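Local coordinates for erythrocyte membrane protein 1 (Plasmodium falciparum, PDB 6S8T) that binds the human receptor ICAM-1 through this DBLbeta domain, one piece of a much longer surface protein by which malaria-infected erythrocytes adhere to host cells, at residues A[34-40]-A[251-256]; A[46-50]-A[65-70]; A[87-91]-A[152-156]; A[291-295]-A[390-395]; A[351-355]-A[453-457]. All blocks are in the same frame, centred on the assembly; numbering follows the deposited sequence. Where two conformers were deposited one is given.

Overall arrangement
The five contacts tie loops and helices of one DBLbeta domain together, in a single, mostly helical chain. Contacts 1 and 2 lie on the same side of the chain's centre, their centres 22 Å apart; contact 3 sits deeper, 25 Å from contact 2 between centres. Along the sequence, contacts 2 and 3 both fall between the two segments of contact 1. Contact 4, 23 Å from contact 1 between centres, joins helix 293-319 to helix 388-402. In contact 5, 351-355 falls between the segments of contact 4 and 453-457 after both, so the two contacts alternate along the chain. Contacts 2 and 5, 49 Å apart between centres, occupy opposite sides of the chain's centre.

Contact 1 (A[34-40]-A[251-256]); sequences RGLAKLR and DWWEAN
This is a loop-on-helix contact: 34-40, in the long loop that follows helix 16-32, lies against helix 246-268 at 251-256. Residues 36-38 have helical backbone angles, and Leu39 N bonds to Leu36 O. The CA register is Leu36 to Asp251, Leu39 to Trp252 and Arg40 to Ala255, the last pair 5.1 Å apart. Ala255 points its CB at the loop and takes both leucines: Leu36 CD1 (t, p) lies 3.7 Å from Ala255 CB, and Leu39 CB 4.0 Å from it. Leu39 (m, t) also sets CD1 3.6 Å from Asp251 CB. Polar links close both ends. Arg34 NH1 forms a salt bridge with Asp251 OD1 at 2.8 Å, while Asp251 OD2 is bonded to Tyr235 OH. Asn256 ND2 donates to Leu39 O at 2.9 Å, and Asn256 OD1 bonds to Ala41 N. With Trp252 and Leu39 also touching Ile138 of helix 137-163, the loop is sealed onto the helical core of a Duffy-binding-like domain.

Contact 2 (A[46-50]-A[65-70]); sequences GIYKK and LQHSND
Two irregular pieces of the loop between helix 16-32 and strand 97-98 meet here, with the CA atoms of Tyr48 and Asn69 5.4 Å apart as the nearest pair. Residues 46-48 are extended; Lys49 and Lys50 then both adopt positive phi. In 65-70, His67 centres an inverse gamma turn. Tyr48 (chi1 m, chi2 -83°) lays its ring beside this turn: His67 O sits over one ring face, 3.7 Å from Tyr48 CD1, and Gln66 O lies 3.7 Å from Tyr48 CB. The hydroxyl of Tyr48 reaches back to Ala43 O. Asn69 (chi1 -84°, chi2 -33°) swings its amide across the gap, so that Lys49 N donates to Asn69 OD1 at 3.0 Å. Lys49 (m, t, t, t) runs fully extended after chi1 along the second segment, placing CE 3.2 Å from Ser68 O and NZ 3.5 Å from Leu65 O. The CA-to-CB bond of Ser68 points away from 46-50; with chi1 t its OG accepts from Asp70 N at 3.1 Å and also bonds to Asp144 OD1. Asn69 packs on Trp130 and Val131 of helix 128-132. The result is two coil segments joined by one side-chain-to-backbone hydrogen bond, with an inverse gamma turn followed by the ST turn of Ser68, at the periphery of the DBLbeta fold.

Contact 3 (A[87-91]-A[152-156]); sequences NERFK and DADEI
A buried salt bridge with an apolar flank pins a loop, 87-91, to helix 137-163 of the Duffy-binding-like fold. The loop is irregular, with positive phi at Asn87 and helical angles at Arg89; the closest CA pair, Phe90 and Ile156, is still 8.3 Å apart, so side chains bridge the gap. Arg89 does so fully extended, all of chi1 to chi3 near t, and Phe90 follows with chi1 m. Along the helix, Asp152 comes first. Its chi1 is t, which brings OD1 to 2.9 Å from Arg89 NH1, with a second, weak bond from Arg89 NH2 at 3.3 Å. The same carboxylate bonds Cys119 N through OD1 and Ser185 OG of helix 172-194 through OD2. Three residues on, Glu155 turns its carboxylate to Arg159 and offers aliphatic carbon instead, CG lying 4.1 Å from Arg89 NH2 at the guanidinium edge. Ile156 (m, t), one turn from Asp152 and with its N bonded to Asp152 O, packs against both Arg89 and Phe90. Its CG1 lies over one face of the guanidinium, 3.7 Å from Arg89 NH1, while Ile156 CG2 meets Phe90 CZ at 3.8 Å.

Contact 4 (A[291-295]-A[390-395]); sequences IPQRL and QMVHFF
Pro292 is the bump at the centre of this contact, pushed from the start of helix 293-319 into a hollow on helix 388-402 lined by Gln390, Met391 and Phe394. Pro292, at the N-cap, has its CA 6.4 Å from that of Met391. Its CD sits over the face of the Phe394 ring, a CH-pi contact 3.8 Å from the centroid and 18° off the normal; Pro292 CB reaches Met391 SD at 3.5 Å, and Pro292 CA lies 3.8 Å from Gln390 NE2. The second bump is Leu295 (m, t), set between Met391 and the two phenylalanines: CG to Met391 CE 4.0 Å, CD1 to Phe394 CE2 3.8 Å, CD2 to Phe395 CZ 4.3 Å. Met391 CB leaves sideways, but m, m, m brings SD and CE to both bumps. Water 1 links Gln293 N (2.8 Å) to Gln390 OE1 (3.0 Å). Phe395 also meets Tyr365 and Tyr369 of helix 335-372 edge-to-face, and Phe394 touches Met23 of helix 16-32: a helix start packed within a multi-helix bundle.

Contact 5 (A[351-355]-A[453-457]); sequences IKKWE and YTFKD
Residues 351-355 form a regular turn of helix 335-372, in a predicted coiled-coil stretch, Glu355 N bonding to Ile351 O at 2.9 Å; 453-457 begins with a type I beta turn, Tyr453 to Lys456. The CA atoms of Ile351 and Phe455 lie 6.2 Å apart. Phe455 (m) points at the helix and fills the gap between Ile351 and Glu355: Ile351 CG2 is 3.9 Å from Phe455 CA and 4.2 Å from its CD1, and Glu355 CD lies 3.5 Å from Phe455 CB. The Phe455 ring also meets Trp358 and, on neighbouring helix 293-319, Phe305. Glu355 extends (t, t), bringing OE1 to 4.1 Å from OD1 of the poorly ordered Asp457; Lys352 NZ makes a long salt bridge, 3.7 Å, to Glu355 OE1. Disulfides Cys337-Cys468 and Cys344-Cys466 also tie the C-terminal end to helix 335-372. With no hydrogen bond across and two like charges close together, the contact between these segments is mainly apolar, Phe455 against Ile351 and the Glu355 side chain.

Contact 1 (A[34-40]-A[251-256])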
# COMPACT_ATOMS: atom_id res chain seq x y z
N ARG A 34 -2.56 17.37 23.16
CA ARG A 34 -4.02 17.37 23.05
C ARG A 34 -4.57 16.22 23.88
O ARG A 34 -4.15 16.08 25.04
CB ARG A 34 -4.41 17.36 21.58
CG ARG A 34 -4.06 18.64 20.84
CD ARG A 34 -4.24 18.51 19.34
NE ARG A 34 -3.42 17.44 18.78
CZ ARG A 34 -2.98 17.43 17.53
NH1 ARG A 34 -2.24 16.41 17.09
NH2 ARG A 34 -3.26 18.44 16.71
N GLY A 35 -5.47 15.38 23.36
CA GLY A 35 -6.09 14.36 24.18
C GLY A 35 -5.70 12.94 23.84
O GLY A 35 -6.56 12.06 23.75
N LEU A 36 -4.40 12.70 23.65
CA LEU A 36 -3.92 11.35 23.36
C LEU A 36 -4.31 10.37 24.45
O LEU A 36 -4.65 9.21 24.17
CB LEU A 36 -2.41 11.37 23.17
CG LEU A 36 -1.66 10.03 23.10
CD1 LEU A 36 -1.99 9.30 21.81
CD2 LEU A 36 -0.17 10.25 23.23
N ALA A 37 -4.26 10.81 25.71
CA ALA A 37 -4.57 9.91 26.82
C ALA A 37 -6.06 9.58 26.88
O ALA A 37 -6.42 8.46 27.26
CB ALA A 37 -4.12 10.53 28.14
N LYS A 38 -6.92 10.52 26.52
CA LYS A 38 -8.36 10.27 26.53
C LYS A 38 -8.82 9.43 25.35
O LYS A 38 -10.00 9.05 25.31
CB LYS A 38 -9.13 11.60 26.53
CG LYS A 38 -8.95 12.42 27.80
CD LYS A 38 -9.86 13.64 27.79
CE LYS A 38 -9.73 14.44 29.07
NZ LYS A 38 -10.68 15.58 29.12
N LEU A 39 -7.94 9.13 24.39
CA LEU A 39 -8.31 8.38 23.20
C LEU A 39 -7.82 6.94 23.22
O LEU A 39 -8.05 6.21 22.25
CB LEU A 39 -7.79 9.10 21.95
CG LEU A 39 -8.40 10.49 21.70
CD1 LEU A 39 -7.61 11.25 20.65
CD2 LEU A 39 -9.86 10.37 21.28
N ARG A 40 -7.15 6.51 24.29
CA ARG A 40 -6.75 5.12 24.43
C ARG A 40 -8.00 4.25 24.60
O ARG A 40 -8.78 4.46 25.54
CB ARG A 40 -5.81 4.95 25.61
CG ARG A 40 -4.44 5.59 25.40
CD ARG A 40 -3.54 5.44 26.63
NE ARG A 40 -3.91 6.36 27.71
CZ ARG A 40 -4.62 6.01 28.77
NH1 ARG A 40 -5.04 4.76 28.92
NH2 ARG A 40 -4.91 6.92 29.70
N ASP A 251 -4.86 11.68 16.16
CA ASP A 251 -4.55 11.35 17.55
C ASP A 251 -5.15 10.01 17.95
O ASP A 251 -4.50 9.23 18.66
CB ASP A 251 -5.05 12.47 18.47
CG ASP A 251 -4.30 13.78 18.26
OD1 ASP A 251 -3.35 13.82 17.45
OD2 ASP A 251 -4.67 14.78 18.91
N TRP A 252 -6.38 9.72 17.52
CA TRP A 252 -6.98 8.42 17.82
C TRP A 252 -6.13 7.29 17.24
O TRP A 252 -5.96 6.25 17.88
CB TRP A 252 -8.41 8.35 17.28
CG TRP A 252 -9.14 7.09 17.68
CD1 TRP A 252 -9.95 6.92 18.76
CD2 TRP A 252 -9.12 5.82 17.00
NE1 TRP A 252 -10.44 5.63 18.80
CE2 TRP A 252 -9.94 4.94 17.72
CE3 TRP A 252 -8.48 5.35 15.84
CZ2 TRP A 252 -10.15 3.62 17.33
CZ3 TRP A 252 -8.69 4.04 15.45
CH2 TRP A 252 -9.51 3.19 16.20
N TRP A 253 -5.59 7.48 16.03
CA TRP A 253 -4.73 6.46 15.45
C TRP A 253 -3.46 6.28 16.28
O TRP A 253 -3.04 5.14 16.54
CB TRP A 253 -4.40 6.80 14.00
CG TRP A 253 -3.54 5.77 13.34
CD1 TRP A 253 -2.22 5.90 12.99
CD2 TRP A 253 -3.92 4.44 12.96
NE1 TRP A 253 -1.77 4.74 12.41
CE2 TRP A 253 -2.79 3.83 12.39
CE3 TRP A 253 -5.11 3.71 13.05
CZ2 TRP A 253 -2.82 2.52 11.90
CZ3 TRP A 253 -5.14 2.41 12.57
CH2 TRP A 253 -4.00 1.83 12.00
N GLU A 254 -2.84 7.39 16.71
CA GLU A 254 -1.63 7.29 17.52
C GLU A 254 -1.88 6.55 18.82
O GLU A 254 -1.01 5.81 19.31
CB GLU A 254 -1.08 8.69 17.83
CG GLU A 254 -0.41 9.36 16.65
CD GLU A 254 0.75 8.54 16.12
OE1 GLU A 254 1.62 8.16 16.94
OE2 GLU A 254 0.78 8.28 14.90
N ALA A 255 -3.07 6.73 19.41
CA ALA A 255 -3.38 6.10 20.68
C ALA A 255 -3.63 4.60 20.55
O ALA A 255 -3.40 3.86 21.51
CB ALA A 255 -4.60 6.78 21.31
N ASN A 256 -4.09 4.14 19.38
CA ASN A 256 -4.54 2.76 19.26
C ASN A 256 -3.89 1.99 18.11
O ASN A 256 -4.31 0.86 17.84
CB ASN A 256 -6.07 2.72 19.09
CG ASN A 256 -6.80 3.37 20.24
OD1 ASN A 256 -6.80 2.86 21.36
ND2 ASN A 256 -7.44 4.50 19.97

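Contact 2 (A[46-50]-A[65-70])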
# COMPACT_ATOMS: atom_id res chain seq x y z
N GLY A 46 -16.49 -1.80 24.72
CA GLY A 46 -17.50 -1.36 23.78
C GLY A 46 -18.75 -2.22 23.85
O GLY A 46 -18.78 -3.29 24.45
N ILE A 47 -19.81 -1.71 23.22
CA ILE A 47 -21.09 -2.41 23.14
C ILE A 47 -21.39 -2.66 21.67
O ILE A 47 -21.34 -1.73 20.85
CB ILE A 47 -22.23 -1.61 23.80
CG1 ILE A 47 -21.95 -1.43 25.30
CG2 ILE A 47 -23.56 -2.29 23.58
CD1 ILE A 47 -23.07 -0.76 26.06
N TYR A 48 -21.71 -3.91 21.33
CA TYR A 48 -21.89 -4.34 19.95
C TYR A 48 -23.24 -5.00 19.80
O TYR A 48 -23.55 -5.96 20.52
CB TYR A 48 -20.76 -5.29 19.52
CG TYR A 48 -19.38 -4.76 19.83
CD1 TYR A 48 -18.74 -3.89 18.96
CD2 TYR A 48 -18.70 -5.14 20.99
CE1 TYR A 48 -17.47 -3.40 19.24
CE2 TYR A 48 -17.44 -4.66 21.27
CZ TYR A 48 -16.83 -3.79 20.39
OH TYR A 48 -15.57 -3.30 20.67
N LYS A 49 -24.06 -4.49 18.88
CA LYS A 49 -25.40 -5.01 18.62
C LYS A 49 -26.26 -4.99 19.88
O LYS A 49 -27.16 -5.83 20.05
CB LYS A 49 -25.35 -6.42 18.02
CG LYS A 49 -24.60 -6.50 16.71
CD LYS A 49 -24.46 -7.92 16.22
CE LYS A 49 -23.63 -7.97 14.94
NZ LYS A 49 -23.42 -9.36 14.45
N LYS A 50 -25.99 -4.04 20.77
CA LYS A 50 -26.73 -3.84 22.02
C LYS A 50 -26.73 -5.12 22.87
O LYS A 50 -27.77 -5.68 23.21
CB LYS A 50 -28.16 -3.37 21.72
CG LYS A 50 -28.22 -2.05 20.97
CD LYS A 50 -29.65 -1.62 20.70
CE LYS A 50 -29.70 -0.29 19.96
NZ LYS A 50 -31.09 0.12 19.63
N LEU A 65 -17.39 -12.52 14.92
CA LEU A 65 -18.29 -11.66 14.17
C LEU A 65 -19.35 -11.01 15.05
O LEU A 65 -19.98 -10.04 14.62
CB LEU A 65 -18.98 -12.46 13.05
CG LEU A 65 -18.23 -12.69 11.73
CD1 LEU A 65 -16.95 -13.49 11.92
CD2 LEU A 65 -19.15 -13.36 10.72
N GLN A 66 -19.56 -11.53 16.26
CA GLN A 66 -20.52 -10.92 17.17
C GLN A 66 -20.01 -9.60 17.75
O GLN A 66 -20.82 -8.76 18.14
CB GLN A 66 -20.85 -11.89 18.31
CG GLN A 66 -21.56 -13.15 17.87
CD GLN A 66 -21.82 -14.10 19.02
OE1 GLN A 66 -22.61 -15.04 18.91
NE2 GLN A 66 -21.16 -13.85 20.15
N HIS A 67 -18.69 -9.41 17.80
CA HIS A 67 -18.10 -8.18 18.33
C HIS A 67 -17.97 -7.11 17.26
O HIS A 67 -16.92 -6.48 17.10
CB HIS A 67 -16.74 -8.50 18.96
CG HIS A 67 -16.80 -9.56 20.01
ND1 HIS A 67 -16.86 -10.90 19.71
CD2 HIS A 67 -16.81 -9.47 21.36
CE1 HIS A 67 -16.91 -11.60 20.83
NE2 HIS A 67 -16.88 -10.76 21.85
N SER A 68 -19.05 -6.90 16.51
CA SER A 68 -19.07 -5.95 15.41
C SER A 68 -20.41 -5.23 15.38
O SER A 68 -21.43 -5.77 15.82
CB SER A 68 -18.83 -6.66 14.06
OG SER A 68 -19.11 -5.80 12.97
N ASN A 69 -20.39 -4.00 14.86
CA ASN A 69 -21.60 -3.20 14.69
C ASN A 69 -22.04 -3.13 13.24
O ASN A 69 -22.70 -2.16 12.84
CB ASN A 69 -21.39 -1.80 15.26
CG ASN A 69 -21.66 -1.73 16.76
OD1 ASN A 69 -22.51 -2.44 17.28
ND2 ASN A 69 -20.93 -0.87 17.45
N ASP A 70 -21.66 -4.12 12.43
CA ASP A 70 -22.22 -4.26 11.09
C ASP A 70 -23.73 -4.44 11.19
O ASP A 70 -24.22 -5.31 11.92
CB ASP A 70 -21.57 -5.45 10.38
CG ASP A 70 -21.89 -5.50 8.89
OD1 ASP A 70 -22.99 -5.10 8.47
OD2 ASP A 70 -21.01 -5.96 8.12

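Contact 3 (A[87-91]-A[152-156])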
# COMPACT_ATOMS: atom_id res chain seq x y z
N ASN A 87 -11.08 -13.76 -7.82
CA ASN A 87 -9.80 -14.29 -7.36
C ASN A 87 -8.63 -13.68 -8.15
O ASN A 87 -7.86 -14.37 -8.81
CB ASN A 87 -9.77 -15.82 -7.43
CG ASN A 87 -10.75 -16.46 -6.46
OD1 ASN A 87 -10.43 -16.66 -5.29
ND2 ASN A 87 -11.95 -16.77 -6.94
N GLU A 88 -8.54 -12.36 -8.07
CA GLU A 88 -7.47 -11.62 -8.73
C GLU A 88 -6.51 -10.94 -7.75
O GLU A 88 -5.52 -10.37 -8.20
CB GLU A 88 -8.05 -10.55 -9.66
CG GLU A 88 -8.85 -11.10 -10.82
CD GLU A 88 -9.46 -10.00 -11.66
OE1 GLU A 88 -9.55 -8.86 -11.17
OE2 GLU A 88 -9.84 -10.28 -12.82
N ARG A 89 -6.77 -11.03 -6.44
CA ARG A 89 -6.11 -10.14 -5.49
C ARG A 89 -4.60 -10.33 -5.48
O ARG A 89 -3.85 -9.34 -5.41
CB ARG A 89 -6.68 -10.36 -4.08
CG ARG A 89 -6.17 -9.34 -3.07
CD ARG A 89 -6.83 -9.51 -1.70
NE ARG A 89 -6.46 -8.42 -0.80
CZ ARG A 89 -6.80 -8.34 0.48
NH1 ARG A 89 -6.40 -7.31 1.21
NH2 ARG A 89 -7.53 -9.30 1.04
N PHE A 90 -4.13 -11.57 -5.54
CA PHE A 90 -2.69 -11.82 -5.50
C PHE A 90 -2.25 -12.70 -6.67
O PHE A 90 -1.30 -13.47 -6.56
CB PHE A 90 -2.28 -12.45 -4.17
CG PHE A 90 -2.43 -11.52 -2.99
CD1 PHE A 90 -1.55 -10.46 -2.82
CD2 PHE A 90 -3.45 -11.70 -2.07
CE1 PHE A 90 -1.68 -9.60 -1.74
CE2 PHE A 90 -3.58 -10.85 -0.99
CZ PHE A 90 -2.70 -9.79 -0.82
N LYS A 91 -2.93 -12.57 -7.81
CA LYS A 91 -2.56 -13.29 -9.02
C LYS A 91 -1.53 -12.48 -9.80
O LYS A 91 -1.70 -11.27 -10.00
CB LYS A 91 -3.78 -13.57 -9.88
CG LYS A 91 -3.49 -14.43 -11.10
CD LYS A 91 -4.75 -14.74 -11.89
CE LYS A 91 -4.43 -15.56 -13.13
NZ LYS A 91 -5.65 -15.84 -13.93
N ASP A 152 -8.59 -9.29 7.49
CA ASP A 152 -7.88 -8.94 6.26
C ASP A 152 -6.50 -9.58 6.23
O ASP A 152 -6.03 -10.04 5.18
CB ASP A 152 -7.78 -7.42 6.10
CG ASP A 152 -7.28 -7.01 4.72
OD1 ASP A 152 -7.94 -7.35 3.71
OD2 ASP A 152 -6.23 -6.33 4.65
N ALA A 153 -5.83 -9.64 7.39
CA ALA A 153 -4.54 -10.32 7.47
C ALA A 153 -4.68 -11.81 7.20
O ALA A 153 -3.84 -12.41 6.51
CB ALA A 153 -3.90 -10.08 8.83
N ASP A 154 -5.73 -12.44 7.73
CA ASP A 154 -5.93 -13.86 7.49
C ASP A 154 -6.24 -14.13 6.02
O ASP A 154 -5.75 -15.12 5.45
CB ASP A 154 -7.06 -14.39 8.39
CG ASP A 154 -7.28 -15.88 8.24
OD1 ASP A 154 -6.35 -16.66 8.55
OD2 ASP A 154 -8.39 -16.28 7.82
N GLU A 155 -7.02 -13.25 5.39
CA GLU A 155 -7.34 -13.43 3.98
C GLU A 155 -6.13 -13.22 3.08
O GLU A 155 -6.01 -13.87 2.04
CB GLU A 155 -8.47 -12.47 3.58
CG GLU A 155 -9.15 -12.82 2.27
CD GLU A 155 -10.03 -14.06 2.38
OE1 GLU A 155 -10.47 -14.38 3.50
OE2 GLU A 155 -10.28 -14.71 1.35
N ILE A 156 -5.22 -12.32 3.46
CA ILE A 156 -4.02 -12.08 2.66
C ILE A 156 -3.14 -13.32 2.64
O ILE A 156 -2.65 -13.74 1.58
CB ILE A 156 -3.25 -10.86 3.19
CG1 ILE A 156 -3.96 -9.56 2.81
CG2 ILE A 156 -1.82 -10.85 2.67
CD1 ILE A 156 -3.36 -8.33 3.48

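Contact 4 (A[291-295]-A[390-395])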
# COMPACT_ATOMS: atom_id res chain seq x y z
N ILE A 291 4.79 6.38 6.09
CA ILE A 291 5.30 6.62 4.75
C ILE A 291 4.12 7.02 3.87
O ILE A 291 3.09 6.33 3.88
CB ILE A 291 6.03 5.39 4.19
CG1 ILE A 291 7.27 5.07 5.03
CG2 ILE A 291 6.39 5.59 2.73
CD1 ILE A 291 8.05 3.88 4.54
N PRO A 292 4.20 8.12 3.13
CA PRO A 292 3.06 8.55 2.30
C PRO A 292 2.57 7.42 1.39
O PRO A 292 3.35 6.69 0.78
CB PRO A 292 3.63 9.71 1.49
CG PRO A 292 4.71 10.28 2.38
CD PRO A 292 5.31 9.10 3.09
N GLN A 293 1.24 7.29 1.31
CA GLN A 293 0.62 6.17 0.61
C GLN A 293 1.03 6.12 -0.86
O GLN A 293 1.20 5.03 -1.42
CB GLN A 293 -0.90 6.24 0.75
CG GLN A 293 -1.67 5.08 0.10
CD GLN A 293 -3.15 5.13 0.40
OE1 GLN A 293 -3.88 5.97 -0.13
NE2 GLN A 293 -3.61 4.23 1.26
N ARG A 294 1.20 7.28 -1.51
CA ARG A 294 1.58 7.28 -2.91
C ARG A 294 2.95 6.64 -3.12
O ARG A 294 3.21 6.06 -4.18
CB ARG A 294 1.57 8.71 -3.47
CG ARG A 294 1.73 8.79 -4.99
CD ARG A 294 1.76 10.23 -5.48
NE ARG A 294 0.53 10.96 -5.18
CZ ARG A 294 -0.56 10.96 -5.95
NH1 ARG A 294 -0.57 10.27 -7.08
NH2 ARG A 294 -1.63 11.65 -5.59
N LEU A 295 3.83 6.72 -2.13
CA LEU A 295 5.14 6.07 -2.25
C LEU A 295 5.06 4.58 -1.93
O LEU A 295 5.78 3.78 -2.54
CB LEU A 295 6.16 6.76 -1.35
CG LEU A 295 6.47 8.22 -1.70
CD1 LEU A 295 7.33 8.87 -0.63
CD2 LEU A 295 7.15 8.33 -3.06
N GLN A 390 1.19 16.15 2.63
CA GLN A 390 1.98 15.05 3.19
C GLN A 390 3.17 14.71 2.30
O GLN A 390 4.25 14.38 2.80
CB GLN A 390 1.08 13.82 3.40
CG GLN A 390 1.80 12.64 4.07
CD GLN A 390 0.88 11.45 4.35
OE1 GLN A 390 -0.28 11.42 3.95
NE2 GLN A 390 1.40 10.46 5.07
N MET A 391 3.00 14.79 0.98
CA MET A 391 4.10 14.49 0.07
C MET A 391 5.19 15.55 0.13
O MET A 391 6.38 15.22 0.17
CB MET A 391 3.59 14.33 -1.37
CG MET A 391 2.86 13.03 -1.65
SD MET A 391 3.91 11.57 -1.50
CE MET A 391 5.21 11.93 -2.68
N VAL A 392 4.80 16.83 0.13
CA VAL A 392 5.80 17.90 0.15
C VAL A 392 6.56 17.91 1.47
O VAL A 392 7.79 18.09 1.49
CB VAL A 392 5.14 19.26 -0.13
CG1 VAL A 392 6.12 20.39 0.14
CG2 VAL A 392 4.64 19.33 -1.56
N HIS A 393 5.86 17.70 2.59
CA HIS A 393 6.54 17.68 3.88
C HIS A 393 7.53 16.52 3.97
O HIS A 393 8.64 16.69 4.48
CB HIS A 393 5.52 17.60 5.01
CG HIS A 393 6.14 17.69 6.37
ND1 HIS A 393 6.16 16.63 7.25
CD2 HIS A 393 6.77 18.71 7.00
CE1 HIS A 393 6.78 16.99 8.36
NE2 HIS A 393 7.16 18.25 8.24
N PHE A 394 7.14 15.34 3.48
CA PHE A 394 8.05 14.20 3.51
C PHE A 394 9.28 14.46 2.65
O PHE A 394 10.41 14.22 3.08
CB PHE A 394 7.31 12.94 3.04
CG PHE A 394 8.11 11.67 3.19
CD1 PHE A 394 8.11 10.98 4.39
CD2 PHE A 394 8.84 11.17 2.13
CE1 PHE A 394 8.84 9.81 4.53
CE2 PHE A 394 9.57 10.00 2.26
CZ PHE A 394 9.57 9.32 3.47
N PHE A 395 9.08 14.97 1.43
CA PHE A 395 10.20 15.27 0.55
C PHE A 395 11.07 16.41 1.09
O PHE A 395 12.29 16.41 0.87
CB PHE A 395 9.70 15.62 -0.86
CG PHE A 395 9.46 14.42 -1.74
CD1 PHE A 395 10.09 13.21 -1.48
CD2 PHE A 395 8.62 14.51 -2.84
CE1 PHE A 395 9.88 12.11 -2.31
CE2 PHE A 395 8.41 13.41 -3.67
CZ PHE A 395 9.04 12.21 -3.40
O HOH W 1 -0.52 8.53 3.12

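Contact 5 (A[351-355]-A[453-457])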
# COMPACT_ATOMS: atom_id res chain seq x y z
N ILE A 351 4.80 -5.82 -21.51
CA ILE A 351 5.75 -4.87 -20.95
C ILE A 351 5.38 -3.44 -21.34
O ILE A 351 5.57 -2.51 -20.54
CB ILE A 351 7.18 -5.23 -21.39
CG1 ILE A 351 7.53 -6.64 -20.91
CG2 ILE A 351 8.18 -4.24 -20.82
CD1 ILE A 351 7.41 -6.83 -19.42
N LYS A 352 4.83 -3.25 -22.54
CA LYS A 352 4.51 -1.89 -22.99
C LYS A 352 3.38 -1.28 -22.18
O LYS A 352 3.45 -0.11 -21.80
CB LYS A 352 4.16 -1.90 -24.48
CG LYS A 352 4.03 -0.51 -25.07
CD LYS A 352 5.35 0.24 -25.00
CE LYS A 352 5.16 1.73 -25.17
NZ LYS A 352 4.43 2.33 -24.02
N LYS A 353 2.32 -2.05 -21.91
CA LYS A 353 1.19 -1.48 -21.18
C LYS A 353 1.55 -1.18 -19.73
O LYS A 353 1.05 -0.20 -19.16
CB LYS A 353 -0.02 -2.41 -21.27
CG LYS A 353 0.23 -3.83 -20.81
CD LYS A 353 -0.71 -4.80 -21.49
CE LYS A 353 -2.16 -4.38 -21.35
NZ LYS A 353 -3.09 -5.36 -21.97
N TRP A 354 2.41 -1.99 -19.12
CA TRP A 354 2.92 -1.65 -17.79
C TRP A 354 3.81 -0.42 -17.84
O TRP A 354 3.78 0.42 -16.93
CB TRP A 354 3.67 -2.84 -17.19
CG TRP A 354 2.77 -3.92 -16.64
CD1 TRP A 354 2.09 -4.86 -17.35
CD2 TRP A 354 2.46 -4.16 -15.26
NE1 TRP A 354 1.38 -5.68 -16.51
CE2 TRP A 354 1.59 -5.27 -15.22
CE3 TRP A 354 2.84 -3.55 -14.06
CZ2 TRP A 354 1.09 -5.78 -14.02
CZ3 TRP A 354 2.34 -4.06 -12.87
CH2 TRP A 354 1.47 -5.16 -12.86
N GLU A 355 4.60 -0.28 -18.91
CA GLU A 355 5.48 0.88 -19.03
C GLU A 355 4.70 2.19 -19.08
O GLU A 355 5.17 3.21 -18.58
CB GLU A 355 6.36 0.75 -20.27
CG GLU A 355 7.39 1.85 -20.42
CD GLU A 355 8.15 1.78 -21.73
OE1 GLU A 355 7.68 1.09 -22.66
OE2 GLU A 355 9.23 2.41 -21.83
N TYR A 453 17.65 -2.33 -19.03
CA TYR A 453 16.46 -1.52 -18.77
C TYR A 453 15.23 -2.41 -18.64
O TYR A 453 15.02 -3.32 -19.44
CB TYR A 453 16.28 -0.49 -19.89
CG TYR A 453 15.12 0.46 -19.72
CD1 TYR A 453 14.88 1.09 -18.50
CD2 TYR A 453 14.28 0.75 -20.78
CE1 TYR A 453 13.82 1.97 -18.35
CE2 TYR A 453 13.22 1.63 -20.64
CZ TYR A 453 13.00 2.24 -19.43
OH TYR A 453 11.95 3.11 -19.30
N THR A 454 14.40 -2.13 -17.62
CA THR A 454 13.27 -3.00 -17.33
C THR A 454 12.23 -2.99 -18.46
O THR A 454 11.58 -4.01 -18.71
CB THR A 454 12.60 -2.60 -16.02
OG1 THR A 454 12.23 -1.22 -16.05
CG2 THR A 454 13.53 -2.85 -14.84
N PHE A 455 12.07 -1.86 -19.13
CA PHE A 455 11.07 -1.72 -20.19
C PHE A 455 11.70 -1.75 -21.58
O PHE A 455 11.20 -1.11 -22.51
CB PHE A 455 10.27 -0.43 -20.00
CG PHE A 455 9.76 -0.24 -18.59
CD1 PHE A 455 8.70 -1.00 -18.12
CD2 PHE A 455 10.35 0.68 -17.74
CE1 PHE A 455 8.24 -0.83 -16.82
CE2 PHE A 455 9.88 0.85 -16.45
CZ PHE A 455 8.83 0.10 -15.99
N LYS A 456 12.79 -2.50 -21.75
CA LYS A 456 13.47 -2.62 -23.03
C LYS A 456 12.64 -3.52 -23.94
O LYS A 456 12.53 -4.73 -23.70
CB LYS A 456 14.88 -3.17 -22.83
CG LYS A 456 15.80 -2.99 -24.02
CD LYS A 456 15.96 -1.52 -24.38
CE LYS A 456 17.34 -1.25 -24.93
NZ LYS A 456 17.69 -2.18 -26.03
N ASP A 457 12.05 -2.93 -24.99
CA ASP A 457 11.18 -3.70 -25.87
C ASP A 457 11.92 -4.81 -26.61
O ASP A 457 11.39 -5.93 -26.68
CB ASP A 457 10.46 -2.76 -26.84
CG ASP A 457 9.76 -1.62 -26.13
OD1 ASP A 457 9.24 -1.83 -25.01
OD2 ASP A 457 9.73 -0.50 -26.68